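Local coordinates for ankyrin repeat domain-containing protein EMB506, chloroplastic (Arabidopsis thaliana, PDB 6JD6) that acts in the first differentiation of the proplastid during embryo development, is needed for normal cotyledon and leaf margins, and has molecular condensate scaffold activity, at residues Leu119-Gln124 with Leu149-Ile154; Leu136-Val141 with Ser162-Lys167; Asp225-Leu230 with Val264-Ile269. All coordinates share one frame; numbering follows the deposited sequence.

Interaction 1: Leu119-Gln124 with Leu149-Ile154; sequences LALSMQ and LHKAII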
# COMPACT_ATOMS: atom_id res chain seq x y z
N LEU A 119 -9.99 -1.94 -5.13
CA LEU A 119 -10.75 -0.80 -5.63
C LEU A 119 -10.27 0.49 -4.96
O LEU A 119 -10.20 1.54 -5.60
CB LEU A 119 -12.25 -1.01 -5.40
CG LEU A 119 -12.90 -2.12 -6.23
CD1 LEU A 119 -14.34 -2.34 -5.79
CD2 LEU A 119 -12.83 -1.82 -7.73
N ALA A 120 -9.93 0.40 -3.68
CA ALA A 120 -9.37 1.55 -2.96
C ALA A 120 -8.06 2.01 -3.59
O ALA A 120 -7.86 3.20 -3.84
CB ALA A 120 -9.17 1.21 -1.49
N LEU A 121 -7.15 1.07 -3.83
CA LEU A 121 -5.84 1.41 -4.38
C LEU A 121 -5.93 1.86 -5.85
O LEU A 121 -5.04 2.56 -6.34
CB LEU A 121 -4.86 0.25 -4.22
CG LEU A 121 -4.45 -0.11 -2.78
CD1 LEU A 121 -3.57 -1.34 -2.76
CD2 LEU A 121 -3.75 1.06 -2.08
N SER A 122 -6.99 1.47 -6.54
CA SER A 122 -7.21 1.90 -7.92
C SER A 122 -8.18 3.06 -8.02
O SER A 122 -8.65 3.40 -9.11
CB SER A 122 -7.68 0.73 -8.79
OG SER A 122 -6.64 -0.20 -9.01
N MET A 123 -8.49 3.67 -6.87
CA MET A 123 -9.31 4.89 -6.82
C MET A 123 -10.73 4.68 -7.35
O MET A 123 -11.26 5.55 -8.04
CB MET A 123 -8.63 6.01 -7.61
CG MET A 123 -7.24 6.38 -7.12
SD MET A 123 -7.31 7.31 -5.58
CE MET A 123 -8.69 8.41 -5.92
N GLN A 124 -11.34 3.55 -7.04
CA GLN A 124 -12.67 3.24 -7.54
C GLN A 124 -13.72 3.40 -6.44
O GLN A 124 -14.28 2.42 -5.96
CB GLN A 124 -12.71 1.82 -8.11
CG GLN A 124 -11.83 1.61 -9.33
CD GLN A 124 -12.48 2.07 -10.63
OE1 GLN A 124 -13.34 2.96 -10.63
NE2 GLN A 124 -12.08 1.47 -11.74
N LEU A 149 -9.49 0.52 4.80
CA LEU A 149 -8.92 1.76 5.33
C LEU A 149 -7.40 1.63 5.54
O LEU A 149 -6.64 2.49 5.11
CB LEU A 149 -9.60 2.18 6.64
CG LEU A 149 -9.08 3.46 7.29
CD1 LEU A 149 -9.28 4.66 6.36
CD2 LEU A 149 -9.75 3.71 8.64
N HIS A 150 -6.98 0.55 6.19
CA HIS A 150 -5.56 0.26 6.38
C HIS A 150 -4.83 0.32 5.04
O HIS A 150 -3.81 1.00 4.91
CB HIS A 150 -5.35 -1.13 6.96
CG HIS A 150 -5.63 -1.24 8.43
ND1 HIS A 150 -6.69 -1.96 8.93
CD2 HIS A 150 -4.97 -0.75 9.51
CE1 HIS A 150 -6.68 -1.90 10.25
NE2 HIS A 150 -5.64 -1.17 10.63
N LYS A 151 -5.37 -0.38 4.05
CA LYS A 151 -4.72 -0.48 2.74
C LYS A 151 -4.70 0.84 2.00
O LYS A 151 -3.70 1.19 1.37
CB LYS A 151 -5.41 -1.54 1.88
CG LYS A 151 -4.64 -2.82 1.83
CD LYS A 151 -3.24 -2.60 1.28
CE LYS A 151 -2.36 -3.77 1.64
NZ LYS A 151 -2.99 -5.04 1.20
N ALA A 152 -5.81 1.57 2.07
CA ALA A 152 -5.91 2.87 1.43
C ALA A 152 -4.86 3.83 1.99
O ALA A 152 -4.34 4.70 1.27
CB ALA A 152 -7.30 3.45 1.62
N ILE A 153 -4.56 3.68 3.27
CA ILE A 153 -3.57 4.53 3.93
C ILE A 153 -2.16 4.09 3.53
O ILE A 153 -1.31 4.92 3.21
CB ILE A 153 -3.75 4.51 5.45
CG1 ILE A 153 -5.06 5.21 5.82
CG2 ILE A 153 -2.59 5.20 6.14
CD1 ILE A 153 -5.41 5.13 7.28
N ILE A 154 -1.92 2.78 3.55
CA ILE A 154 -0.66 2.21 3.09
C ILE A 154 -0.34 2.64 1.65
O ILE A 154 0.83 2.79 1.28
CB ILE A 154 -0.69 0.67 3.22
CG1 ILE A 154 -0.72 0.26 4.69
CG2 ILE A 154 0.50 0.03 2.51
CD1 ILE A 154 -0.96 -1.22 4.91
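The flat group in this contact is the peptide of Lys151: Leu121 CD2 approaches its O, 3.5 Å away, from well out of the peptide plane, over one face. Farther round helix 148-154, the His150 ring is held at its nitrogen edges, ND1 by Thr147 N and NE2 by Leu173 O. Leu121 reaches the peptide because its CG lies anti to its own carbonyl carbon (chi1 -67°), which sends the isobutyl end across to the neighbouring helix. Its other methyl, CD1, lies beside the Lys151 aliphatic chain, 4.2 Å from CD, while the ammonium NZ turns aside to Gln117 OE1. Next to this pair the helices come close at two alanines, Ala120 CB and Ala152 CB being 4.3 Å apart, and the small residues allow the CA atoms of Ala120 and Ala152 to approach to 5.7 Å. Beyond Leu121, a Schellman motif with Met123 as its positive-phi residue ends helix 115-121, and Ser122 and Gln124 are hydrogen-bonded to the chain of another protein. Neighbouring first helices packed through small residues, with a histidine bridging loop backbone, are characteristic of the ankyrin repeat stack, here joining ANK 1 to ANK 2.

Interaction 2: Leu136-Val141 with Ser162-Lys167; sequences LDIDDV and SHLLRK. With SO4 (sulfate ion), chain I.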
# COMPACT_ATOMS: atom_id res chain seq x y z
N LEU A 136 -21.45 -5.92 1.99
CA LEU A 136 -20.08 -6.16 2.45
C LEU A 136 -19.71 -5.16 3.55
O LEU A 136 -19.83 -3.95 3.37
CB LEU A 136 -19.08 -6.07 1.29
CG LEU A 136 -17.62 -6.27 1.70
CD1 LEU A 136 -17.39 -7.67 2.26
CD2 LEU A 136 -16.68 -5.99 0.53
N ASP A 137 -19.26 -5.68 4.68
CA ASP A 137 -18.87 -4.84 5.81
C ASP A 137 -17.71 -3.93 5.40
O ASP A 137 -16.72 -4.39 4.85
CB ASP A 137 -18.49 -5.72 7.01
CG ASP A 137 -18.05 -4.91 8.22
OD1 ASP A 137 -18.20 -3.67 8.22
OD2 ASP A 137 -17.55 -5.53 9.19
N ILE A 138 -17.86 -2.64 5.66
CA ILE A 138 -16.81 -1.68 5.33
C ILE A 138 -15.51 -2.01 6.08
O ILE A 138 -14.41 -1.75 5.59
CB ILE A 138 -17.26 -0.22 5.61
CG1 ILE A 138 -16.25 0.79 5.06
CG2 ILE A 138 -17.51 0.00 7.10
CD1 ILE A 138 -16.76 2.22 5.07
N ASP A 139 -15.65 -2.62 7.25
CA ASP A 139 -14.49 -3.03 8.05
C ASP A 139 -14.15 -4.51 7.88
O ASP A 139 -13.56 -5.12 8.76
CB ASP A 139 -14.74 -2.74 9.53
CG ASP A 139 -14.88 -1.26 9.81
OD1 ASP A 139 -14.12 -0.46 9.21
OD2 ASP A 139 -15.74 -0.89 10.64
N ASP A 140 -14.55 -5.08 6.74
CA ASP A 140 -14.15 -6.44 6.39
C ASP A 140 -12.63 -6.57 6.42
O ASP A 140 -11.92 -5.74 5.85
CB ASP A 140 -14.69 -6.80 5.01
CG ASP A 140 -14.29 -8.19 4.57
OD1 ASP A 140 -13.41 -8.31 3.68
OD2 ASP A 140 -14.83 -9.17 5.13
N VAL A 141 -12.12 -7.60 7.09
CA VAL A 141 -10.67 -7.78 7.25
C VAL A 141 -10.11 -8.90 6.38
O VAL A 141 -10.81 -9.85 6.03
CB VAL A 141 -10.28 -8.05 8.71
CG1 VAL A 141 -10.57 -6.83 9.58
CG2 VAL A 141 -11.01 -9.27 9.25
N SER A 162 -10.43 9.61 3.13
CA SER A 162 -11.43 10.51 3.71
C SER A 162 -12.85 10.05 3.40
O SER A 162 -13.76 10.25 4.22
CB SER A 162 -11.20 11.94 3.25
OG SER A 162 -11.43 12.07 1.86
N HIS A 163 -13.05 9.46 2.23
CA HIS A 163 -14.36 8.92 1.86
C HIS A 163 -14.77 7.79 2.81
O HIS A 163 -15.89 7.78 3.31
CB HIS A 163 -14.35 8.40 0.42
CG HIS A 163 -15.63 7.73 0.02
ND1 HIS A 163 -16.72 8.43 -0.44
CD2 HIS A 163 -16.00 6.43 0.02
CE1 HIS A 163 -17.71 7.59 -0.71
NE2 HIS A 163 -17.29 6.37 -0.43
N LEU A 164 -13.86 6.85 3.03
CA LEU A 164 -14.10 5.73 3.93
C LEU A 164 -14.43 6.18 5.35
O LEU A 164 -15.35 5.66 5.98
CB LEU A 164 -12.88 4.80 3.97
CG LEU A 164 -12.65 3.92 2.73
CD1 LEU A 164 -11.30 3.22 2.82
CD2 LEU A 164 -13.77 2.91 2.60
N LEU A 165 -13.68 7.16 5.85
CA LEU A 165 -13.92 7.70 7.19
C LEU A 165 -15.29 8.36 7.29
O LEU A 165 -15.98 8.20 8.29
CB LEU A 165 -12.82 8.70 7.58
CG LEU A 165 -11.45 8.07 7.84
CD1 LEU A 165 -10.38 9.14 8.03
CD2 LEU A 165 -11.51 7.16 9.05
N ARG A 166 -15.68 9.09 6.25
CA ARG A 166 -16.99 9.73 6.24
C ARG A 166 -18.09 8.68 6.20
O ARG A 166 -19.18 8.89 6.74
CB ARG A 166 -17.13 10.70 5.07
CG ARG A 166 -16.39 12.02 5.27
CD ARG A 166 -16.77 13.04 4.20
NE ARG A 166 -16.47 12.56 2.85
CZ ARG A 166 -15.28 12.69 2.26
NH1 ARG A 166 -14.28 13.28 2.90
NH2 ARG A 166 -15.10 12.23 1.03
N LYS A 167 -17.81 7.54 5.58
CA LYS A 167 -18.77 6.44 5.51
C LYS A 167 -18.80 5.57 6.77
O LYS A 167 -19.60 4.63 6.86
CB LYS A 167 -18.54 5.58 4.27
CG LYS A 167 -19.44 5.95 3.12
CD LYS A 167 -19.60 4.81 2.13
CE LYS A 167 -20.86 5.00 1.30
NZ LYS A 167 -20.96 6.39 0.78
S SO4 I . -18.52 11.42 -0.41
O1 SO4 I . -18.92 12.82 -0.46
O2 SO4 I . -18.42 10.99 0.98
O3 SO4 I . -19.52 10.61 -1.10
O4 SO4 I . -17.23 11.25 -1.06
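The side chains of Ile138 and Leu164 lie alongside each other, pointing opposite ways, the former on the loop after helix 125-133 and the latter on the second helix of the next ankyrin repeat. Their ends meet at Ile138 CD1 and Leu164 CD2, 3.9 Å apart. With CG1 anti to the backbone N (chi1 -171°), the isoleucine stretches toward the helix end; CD1 also lies 3.8 Å from Leu164 O and touches Lys167 CB, beyond which the lysine chain turns off. The loop is shaped by a type I turn from Asp137 to Asp140 and by an Asx turn in which Asp139 N donates to Asp137 OD1 from above the carboxylate plane.

Away from Ile138, the same helix holds a sulfate, probably from the crystallisation liquor, between two basic side chains. Arg166 presents a guanidinium edge, NE to O2 and NH2 to O4, each at 3.1 Å, while Ser162 O lies over one face, displaced toward its rim. The imidazole of His163 binds at both nitrogens, NE2 to Asp129 OD1 and ND1 to the sulfate, and the two anionic partners would favour a protonated ring. Replacing His163 with a leucine would probably leave Asp129 OD1 without this donor and the sulfate with the two arginine bonds alone from this pair of side chains. Sulfate O4 receives two bonds, from Arg166 NH2 and, almost straight at 166°, from His163 ND1 at 2.9 Å.

Interaction 3: Asp225-Leu230 with Val264-Ile269; sequences DITKIL and VKLLKI. With SO4 (sulfate ion), chain C.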
# COMPACT_ATOMS: atom_id res chain seq x y z
N ASP A 225 7.74 17.80 10.76
CA ASP A 225 6.35 18.28 10.82
C ASP A 225 5.41 17.28 11.50
O ASP A 225 4.60 17.66 12.35
CB ASP A 225 5.81 18.61 9.43
CG ASP A 225 6.36 19.91 8.89
OD1 ASP A 225 6.92 20.69 9.68
OD2 ASP A 225 6.21 20.16 7.67
N ILE A 226 5.52 16.01 11.13
CA ILE A 226 4.65 14.98 11.68
C ILE A 226 5.02 14.64 13.13
O ILE A 226 4.14 14.43 13.97
CB ILE A 226 4.60 13.73 10.79
CG1 ILE A 226 3.86 14.07 9.49
CG2 ILE A 226 3.92 12.57 11.50
CD1 ILE A 226 3.85 12.95 8.48
N THR A 227 6.32 14.60 13.42
CA THR A 227 6.78 14.44 14.80
C THR A 227 6.20 15.54 15.69
O THR A 227 5.66 15.26 16.76
CB THR A 227 8.32 14.45 14.90
OG1 THR A 227 8.87 13.32 14.20
CG2 THR A 227 8.78 14.41 16.36
N LYS A 228 6.29 16.78 15.22
CA LYS A 228 5.79 17.92 15.97
C LYS A 228 4.28 17.86 16.19
O LYS A 228 3.79 18.14 17.29
CB LYS A 228 6.16 19.24 15.28
CG LYS A 228 5.58 20.46 15.98
CD LYS A 228 6.16 21.76 15.44
CE LYS A 228 5.66 22.95 16.24
NZ LYS A 228 6.35 24.22 15.86
N ILE A 229 3.54 17.51 15.15
CA ILE A 229 2.09 17.52 15.26
C ILE A 229 1.57 16.39 16.16
O ILE A 229 0.54 16.55 16.82
CB ILE A 229 1.39 17.55 13.88
CG1 ILE A 229 0.05 18.27 13.99
CG2 ILE A 229 1.22 16.15 13.31
CD1 ILE A 229 -0.64 18.45 12.67
N LEU A 230 2.28 15.27 16.20
CA LEU A 230 1.94 14.20 17.13
C LEU A 230 2.12 14.67 18.58
O LEU A 230 1.26 14.44 19.42
CB LEU A 230 2.79 12.95 16.86
CG LEU A 230 2.39 12.12 15.64
CD1 LEU A 230 3.44 11.05 15.32
CD2 LEU A 230 1.02 11.49 15.87
N VAL A 264 15.73 15.76 17.90
CA VAL A 264 16.05 15.75 19.33
C VAL A 264 15.50 17.00 20.01
O VAL A 264 14.91 16.93 21.09
CB VAL A 264 17.57 15.66 19.56
CG1 VAL A 264 17.94 16.08 20.99
CG2 VAL A 264 18.08 14.26 19.27
N LYS A 265 15.68 18.14 19.35
CA LYS A 265 15.20 19.41 19.86
C LYS A 265 13.68 19.39 20.06
O LYS A 265 13.18 19.76 21.12
CB LYS A 265 15.62 20.53 18.91
CG LYS A 265 15.27 21.93 19.36
CD LYS A 265 16.24 22.94 18.77
CE LYS A 265 16.37 22.78 17.26
NZ LYS A 265 17.26 23.82 16.66
N LEU A 266 12.95 18.94 19.04
CA LEU A 266 11.50 18.77 19.15
C LEU A 266 11.12 17.86 20.32
O LEU A 266 10.15 18.13 21.03
CB LEU A 266 10.93 18.18 17.86
CG LEU A 266 10.83 19.12 16.65
CD1 LEU A 266 10.36 18.36 15.42
CD2 LEU A 266 9.89 20.28 16.96
N LEU A 267 11.88 16.78 20.51
CA LEU A 267 11.56 15.79 21.53
C LEU A 267 11.91 16.27 22.93
O LEU A 267 11.40 15.72 23.91
CB LEU A 267 12.28 14.47 21.22
CG LEU A 267 11.76 13.70 20.01
CD1 LEU A 267 12.77 12.64 19.57
CD2 LEU A 267 10.41 13.07 20.32
N LYS A 268 12.76 17.28 23.03
CA LYS A 268 13.17 17.80 24.33
C LYS A 268 12.34 19.01 24.76
O LYS A 268 12.32 19.36 25.94
CB LYS A 268 14.66 18.16 24.33
CG LYS A 268 15.58 16.95 24.36
CD LYS A 268 15.42 16.17 25.66
CE LYS A 268 16.44 15.04 25.77
NZ LYS A 268 16.33 14.29 27.05
N ILE A 269 11.67 19.63 23.81
CA ILE A 269 10.93 20.86 24.08
C ILE A 269 9.41 20.70 23.97
O ILE A 269 8.67 21.12 24.85
CB ILE A 269 11.40 22.00 23.15
CG1 ILE A 269 12.88 22.30 23.42
CG2 ILE A 269 10.56 23.25 23.36
CD1 ILE A 269 13.48 23.32 22.48
S SO4 C . 10.37 17.72 7.45
O1 SO4 C . 11.00 18.87 6.82
O2 SO4 C . 9.15 18.14 8.13
O3 SO4 C . 10.01 16.73 6.43
O4 SO4 C . 11.31 17.11 8.38
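The helical segments 225-230 and 264-269 run side by side in the same direction, their axes 6° from parallel and 10.1 Å apart at closest approach, as second helices of successive repeats do in an ankyrin stack. Lys228 and Leu266 have the nearest CA atoms, 6.6 Å apart. The final turn of helix 260-269 is less regular, several of its backbone hydrogen bonds being weak, and Lys237 NZ bonds to Leu267 O there.

Leu266 carries most of the contact, pointing at the other helix and sharing its methyls between two residues. CD1 approaches Thr227 CG2 at 4.4 Å, whereas CD2 lies 4.2 Å from Lys228 CB. The same threonine methyl also faces Leu267 CD2, at 4.5 Å, so it sits between two leucine ends; these separations make the packing rather loose. Thr227 turns its methyl outward because CG2 stands anti to the backbone N, which lets OG1 bond back to Asn223 O, one turn earlier. Lys228 contributes only the base of its chain, its extended outer part leading away from Leu266. Another protein chain packs apolar side chains on Val264, Lys265, Lys268 and Ile269.

At the start of helix 224-232, a sulfate, probably from the crystallisation liquor, accepts from the backbone N of Arg224 and of Asp225. The positive end of the helix dipole would favour it, although the Asp225 carboxylate is close by and would probably oppose it. Asp225 N donates to sulfate O2 at 3.0 Å, with an N-H...O angle of 161°.

Past helices 76-86 and 91-99, the chain reaches helix 115-121, and interaction 1 closes a loop by bringing helix 148-154 back against it. Interaction 2 opens inside that loop, at 136-141, and closes beyond it, at 162-167, so the two cross along the chain. They also touch in space: helices 148-154 and 158-166 follow each other, and Leu164 CD1 packs 3.8 Å from Leu149 CA. Together they tie ANK 1 to ANK 2, between their first helices and between the 136-141 loop and helix 158-166. Interaction 3 follows in series, its centre about 29 Å from that of interaction 1; it closes a loop of 33 intervening residues containing helix 247-252 and joins ANK 4 to ANK 5.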